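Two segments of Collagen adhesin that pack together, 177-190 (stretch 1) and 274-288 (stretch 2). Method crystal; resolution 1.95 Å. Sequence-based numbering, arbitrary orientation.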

# COMPACT_ATOMS: atom_id res chain seq x y z
N LYS A 177 2.12 25.36 -10.36
CA LYS A 177 3.22 26.34 -10.33
C LYS A 177 2.74 27.78 -10.58
O LYS A 177 3.34 28.52 -11.36
N SER A 178 1.65 28.15 -9.91
CA SER A 178 1.06 29.48 -10.06
C SER A 178 1.69 30.50 -9.12
O SER A 178 2.25 30.13 -8.08
N TYR A 179 1.59 31.77 -9.49
CA TYR A 179 2.07 32.87 -8.65
C TYR A 179 1.20 33.01 -7.40
O TYR A 179 -0.02 32.92 -7.47
N VAL A 180 1.86 33.23 -6.26
CA VAL A 180 1.16 33.36 -4.99
C VAL A 180 1.39 34.75 -4.37
O VAL A 180 2.50 35.29 -4.41
N SER A 181 0.32 35.32 -3.81
CA SER A 181 0.36 36.68 -3.26
C SER A 181 0.80 36.73 -1.80
O SER A 181 1.23 37.78 -1.31
N LYS A 182 0.70 35.60 -1.11
CA LYS A 182 1.08 35.50 0.30
C LYS A 182 1.89 34.24 0.60
O LYS A 182 2.08 33.39 -0.27
N ASP A 183 2.38 34.14 1.84
CA ASP A 183 3.17 32.99 2.28
C ASP A 183 2.31 31.74 2.47
O ASP A 183 1.25 31.81 3.10
N ILE A 184 2.76 30.62 1.93
CA ILE A 184 2.04 29.35 2.03
C ILE A 184 2.31 28.70 3.38
O ILE A 184 3.46 28.47 3.76
N THR A 185 1.23 28.41 4.11
CA THR A 185 1.33 27.79 5.43
C THR A 185 0.52 26.49 5.49
O THR A 185 -0.69 26.48 5.25
N ILE A 186 1.22 25.39 5.79
CA ILE A 186 0.59 24.08 5.91
C ILE A 186 0.81 23.52 7.32
O ILE A 186 1.94 23.39 7.77
N LYS A 187 -0.29 23.22 8.00
CA LYS A 187 -0.24 22.64 9.35
C LYS A 187 -0.75 21.21 9.35
O LYS A 187 -1.96 20.97 9.38
N ASP A 188 0.18 20.26 9.32
CA ASP A 188 -0.15 18.83 9.24
C ASP A 188 -0.16 18.18 10.62
O ASP A 188 0.68 18.47 11.47
N GLN A 189 -1.14 17.29 10.83
CA GLN A 189 -1.26 16.52 12.06
C GLN A 189 -1.46 15.04 11.74
O GLN A 189 -2.42 14.67 11.07
N ILE A 190 -0.53 14.21 12.21
CA ILE A 190 -0.61 12.76 12.00
C ILE A 190 -1.32 12.11 13.19
O ILE A 190 -0.90 12.26 14.33
N SER A 274 -4.54 17.90 7.63
CA SER A 274 -3.78 19.11 7.31
C SER A 274 -4.67 20.31 7.00
O SER A 274 -5.74 20.17 6.42
N GLN A 275 -4.19 21.49 7.40
CA GLN A 275 -4.88 22.76 7.12
C GLN A 275 -3.97 23.66 6.29
O GLN A 275 -2.76 23.69 6.49
N ALA A 276 -4.57 24.40 5.35
CA ALA A 276 -3.80 25.20 4.40
C ALA A 276 -4.15 26.68 4.40
O ALA A 276 -5.33 27.05 4.43
N TRP A 277 -3.12 27.52 4.37
CA TRP A 277 -3.27 28.97 4.24
C TRP A 277 -2.53 29.47 3.00
O TRP A 277 -1.29 29.53 2.99
N TYR A 278 -3.29 29.83 1.97
CA TYR A 278 -2.72 30.32 0.71
C TYR A 278 -3.69 31.20 -0.08
O TYR A 278 -4.89 31.19 0.19
N GLN A 279 -3.16 31.94 -1.05
CA GLN A 279 -3.97 32.72 -1.97
C GLN A 279 -3.28 32.89 -3.32
O GLN A 279 -2.31 33.64 -3.45
N GLU A 280 -3.79 32.19 -4.33
CA GLU A 280 -3.36 32.38 -5.71
C GLU A 280 -3.82 33.75 -6.17
O GLU A 280 -4.98 34.12 -5.96
N HIS A 281 -2.91 34.52 -6.78
CA HIS A 281 -3.25 35.87 -7.23
C HIS A 281 -4.21 35.81 -8.42
O HIS A 281 -3.83 35.44 -9.53
N GLY A 282 -5.46 36.18 -8.15
CA GLY A 282 -6.55 36.03 -9.11
C GLY A 282 -7.64 35.12 -8.56
O GLY A 282 -8.73 35.04 -9.12
N LYS A 283 -7.33 34.45 -7.45
CA LYS A 283 -8.26 33.54 -6.79
C LYS A 283 -8.56 34.01 -5.37
O LYS A 283 -7.85 34.85 -4.82
N GLU A 284 -9.62 33.45 -4.78
CA GLU A 284 -10.03 33.79 -3.42
C GLU A 284 -9.07 33.23 -2.37
O GLU A 284 -8.46 32.17 -2.58
N GLU A 285 -8.94 33.93 -1.25
CA GLU A 285 -8.01 33.55 -0.19
C GLU A 285 -8.50 32.33 0.59
O GLU A 285 -9.64 32.29 1.06
N VAL A 286 -7.62 31.34 0.70
CA VAL A 286 -7.90 30.13 1.47
C VAL A 286 -7.32 30.28 2.88
O VAL A 286 -6.11 30.47 3.04
N ASN A 287 -8.19 30.21 3.88
CA ASN A 287 -7.79 30.40 5.27
C ASN A 287 -8.14 29.21 6.16
O ASN A 287 -9.23 29.14 6.73
N GLY A 288 -7.21 28.26 6.26
CA GLY A 288 -7.37 27.09 7.12
C GLY A 288 -8.38 26.07 6.63
O GLY A 288 -9.16 25.54 7.42

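Side-chain packing between stretches 177-190 and 274-288 of Collagen adhesin, which bury 952 Å² between them. Strands 184-190 and 274-278 run antiparallel, and Trp277, Lys182 and Gln275 have the largest covered areas. Trp277 (chi1 m, chi2 -94°) lies on the sheet face shared with Thr185, Lys187 and Gln275. Trp277 CB meets Thr185 CB at 3.9 Å, and the all-extended tail of Lys187 (chi1 m, then t throughout) reaches the indole, with Lys187 CD 3.7 Å from Trp277 CZ3. Gln275 (m, chi2 p) and Gln189 (m, chi2 p) fold alike and join their amides in a reciprocal pair: Gln275 NE2 donates to Gln189 OE1 at 3.0 Å, and Gln189 NE2 to Gln275 OE1 at 2.9 Å. The other face is apolar where Ile186 (m, m) swings CD1 to within 3.8 Å of Ala276 CB; farther along it, Asp188 OD2 lies 3.7 Å from Ser274 CB.

In the loop before strand 184-190, Lys182 (p, t, m, t) points toward stretch 2. Its aliphatic part packs on Gln279, with Lys182 CD 3.8 Å from Gln279 CB, while its amine forms a salt bridge, Lys182 NZ to Glu285 OE2, at 2.9 Å. Asn287 ND2 makes a weak hydrogen bond to the other carboxylate oxygen, Glu285 OE1, at 3.4 Å. Ser181 (p) also points in, its OG 3.1 Å from Gln279 O; one water links the two side chains, 2.7 Å from both Ser181 OG and Gln279 OE1. The isopropyl group of Val180 (p) brings CG2 to 3.3 Å from Gln279 O. His281 (t) directs its CB at the edge of the Tyr179 ring, 3.7 Å from Tyr179 CD2, and a second water donates to Tyr179 O (2.8 Å) and His281 O (3.0 Å). Ser178 (p) places OG 3.0 Å from Glu280 OE1; the CB of Glu280 points away, and the side chain (m, t, chi3 60°) still leaves OE1 within reach of that hydroxyl.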

# COMPACT_ATOMS: atom_id res chain seq x y z
CB LYS A 177 4.33 25.95 -11.32
CG LYS A 177 4.93 24.57 -11.09
CD LYS A 177 5.89 24.19 -12.21
CE LYS A 177 6.34 22.74 -12.10
NZ LYS A 177 5.24 21.78 -12.40
CB SER A 178 -0.46 29.41 -9.84
OG SER A 178 -0.76 28.93 -8.54
CB TYR A 179 2.08 34.19 -9.44
CG TYR A 179 2.56 35.39 -8.65
CD1 TYR A 179 3.91 35.70 -8.55
CD2 TYR A 179 1.64 36.22 -8.00
CE1 TYR A 179 4.35 36.81 -7.83
CE2 TYR A 179 2.07 37.33 -7.27
CZ TYR A 179 3.42 37.62 -7.19
OH TYR A 179 3.85 38.71 -6.47
CB VAL A 180 1.53 32.19 -4.01
CG1 VAL A 180 2.93 32.36 -3.43
CG2 VAL A 180 0.49 32.05 -2.91
CB SER A 181 -1.01 37.36 -3.43
OG SER A 181 -2.03 36.62 -2.78
CB LYS A 182 -0.16 35.58 1.20
CG LYS A 182 -1.24 34.53 0.92
CD LYS A 182 -2.41 34.63 1.90
CE LYS A 182 -2.09 33.98 3.24
NZ LYS A 182 -3.23 34.07 4.19
CB ASP A 183 3.93 33.31 3.57
CG ASP A 183 4.98 34.39 3.39
OD1 ASP A 183 5.10 34.95 2.28
OD2 ASP A 183 5.71 34.67 4.36
CB ILE A 184 2.42 28.37 0.88
CG1 ILE A 184 2.36 29.08 -0.48
CG2 ILE A 184 1.50 27.15 0.90
CD1 ILE A 184 3.13 28.37 -1.59
CB THR A 185 0.85 28.75 6.55
OG1 THR A 185 1.46 30.04 6.36
CG2 THR A 185 1.22 28.22 7.93
CB ILE A 186 1.15 23.07 4.86
CG1 ILE A 186 1.20 23.67 3.44
CG2 ILE A 186 0.36 21.75 4.89
CD1 ILE A 186 -0.16 24.05 2.84
CB LYS A 187 -1.02 23.51 10.35
CG LYS A 187 -0.35 24.84 10.67
CD LYS A 187 -1.11 25.58 11.77
CE LYS A 187 -0.46 26.92 12.08
NZ LYS A 187 -1.19 27.65 13.14
CB ASP A 188 0.84 18.11 8.31
CG ASP A 188 0.42 16.69 7.99
OD1 ASP A 188 0.59 15.80 8.86
OD2 ASP A 188 -0.07 16.45 6.87
CB GLN A 189 -2.43 17.02 12.92
CG GLN A 189 -2.36 18.50 13.32
CD GLN A 189 -2.99 19.42 12.29
OE1 GLN A 189 -3.97 19.07 11.62
NE2 GLN A 189 -2.44 20.62 12.16
CB ILE A 190 0.78 12.13 11.77
CG1 ILE A 190 1.59 12.95 10.76
CG2 ILE A 190 0.65 10.68 11.31
CD1 ILE A 190 3.10 12.77 10.87
CB SER A 274 -2.81 18.85 6.15
OG SER A 274 -3.52 18.54 4.96
CB GLN A 275 -5.27 23.46 8.42
CG GLN A 275 -6.27 22.70 9.29
CD GLN A 275 -5.62 21.67 10.20
OE1 GLN A 275 -4.59 21.94 10.83
NE2 GLN A 275 -6.21 20.49 10.28
CB ALA A 276 -3.94 24.62 3.00
CB TRP A 277 -2.74 29.68 5.49
CG TRP A 277 -3.63 29.57 6.69
CD1 TRP A 277 -4.58 30.47 7.09
CD2 TRP A 277 -3.64 28.51 7.65
NE1 TRP A 277 -5.19 30.03 8.24
CE2 TRP A 277 -4.63 28.83 8.61
CE3 TRP A 277 -2.92 27.32 7.80
CZ2 TRP A 277 -4.92 28.01 9.70
CZ3 TRP A 277 -3.20 26.50 8.89
CH2 TRP A 277 -4.19 26.85 9.82
CB TYR A 278 -2.22 29.16 -0.16
CG TYR A 278 -3.31 28.20 -0.62
CD1 TYR A 278 -4.03 28.45 -1.78
CD2 TYR A 278 -3.60 27.05 0.11
CE1 TYR A 278 -5.03 27.57 -2.21
CE2 TYR A 278 -4.59 26.17 -0.31
CZ TYR A 278 -5.30 26.43 -1.46
OH TYR A 278 -6.28 25.57 -1.88
CB GLN A 279 -4.33 34.09 -1.38
CG GLN A 279 -5.22 34.95 -2.27
CD GLN A 279 -5.58 36.30 -1.66
OE1 GLN A 279 -5.13 36.64 -0.57
NE2 GLN A 279 -6.40 37.06 -2.37
CB GLU A 280 -3.95 31.31 -6.63
CG GLU A 280 -3.51 29.89 -6.32
CD GLU A 280 -4.08 28.87 -7.29
OE1 GLU A 280 -3.80 28.98 -8.51
OE2 GLU A 280 -4.80 27.95 -6.85
CB HIS A 281 -1.99 36.67 -7.57
CG HIS A 281 -2.23 38.15 -7.63
ND1 HIS A 281 -2.23 38.85 -8.81
CD2 HIS A 281 -2.48 39.05 -6.65
CE1 HIS A 281 -2.47 40.12 -8.56
NE2 HIS A 281 -2.63 40.27 -7.26
CB LYS A 283 -7.70 32.11 -6.77
CG LYS A 283 -7.46 31.49 -8.15
CD LYS A 283 -8.75 31.05 -8.81
CE LYS A 283 -8.49 30.46 -10.19
NZ LYS A 283 -9.75 30.03 -10.86
CB GLU A 284 -11.46 33.29 -3.15
CG GLU A 284 -12.53 33.99 -3.98
CD GLU A 284 -13.88 33.30 -3.92
OE1 GLU A 284 -13.93 32.06 -4.06
OE2 GLU A 284 -14.90 34.00 -3.72
CB GLU A 285 -7.77 34.73 0.76
CG GLU A 285 -6.60 34.53 1.73
CD GLU A 285 -6.44 35.67 2.72
OE1 GLU A 285 -7.44 36.35 3.04
OE2 GLU A 285 -5.31 35.88 3.20
CB VAL A 286 -7.35 28.86 0.76
CG1 VAL A 286 -7.42 27.65 1.68
CG2 VAL A 286 -8.11 28.60 -0.53
CB ASN A 287 -8.39 31.69 5.84
CG ASN A 287 -7.93 32.94 5.09
OD1 ASN A 287 -6.74 33.13 4.85
ND2 ASN A 287 -8.88 33.79 4.74
O HOH W 1 -1.71 33.37 -9.68
O HOH W 2 -2.59 37.45 -0.25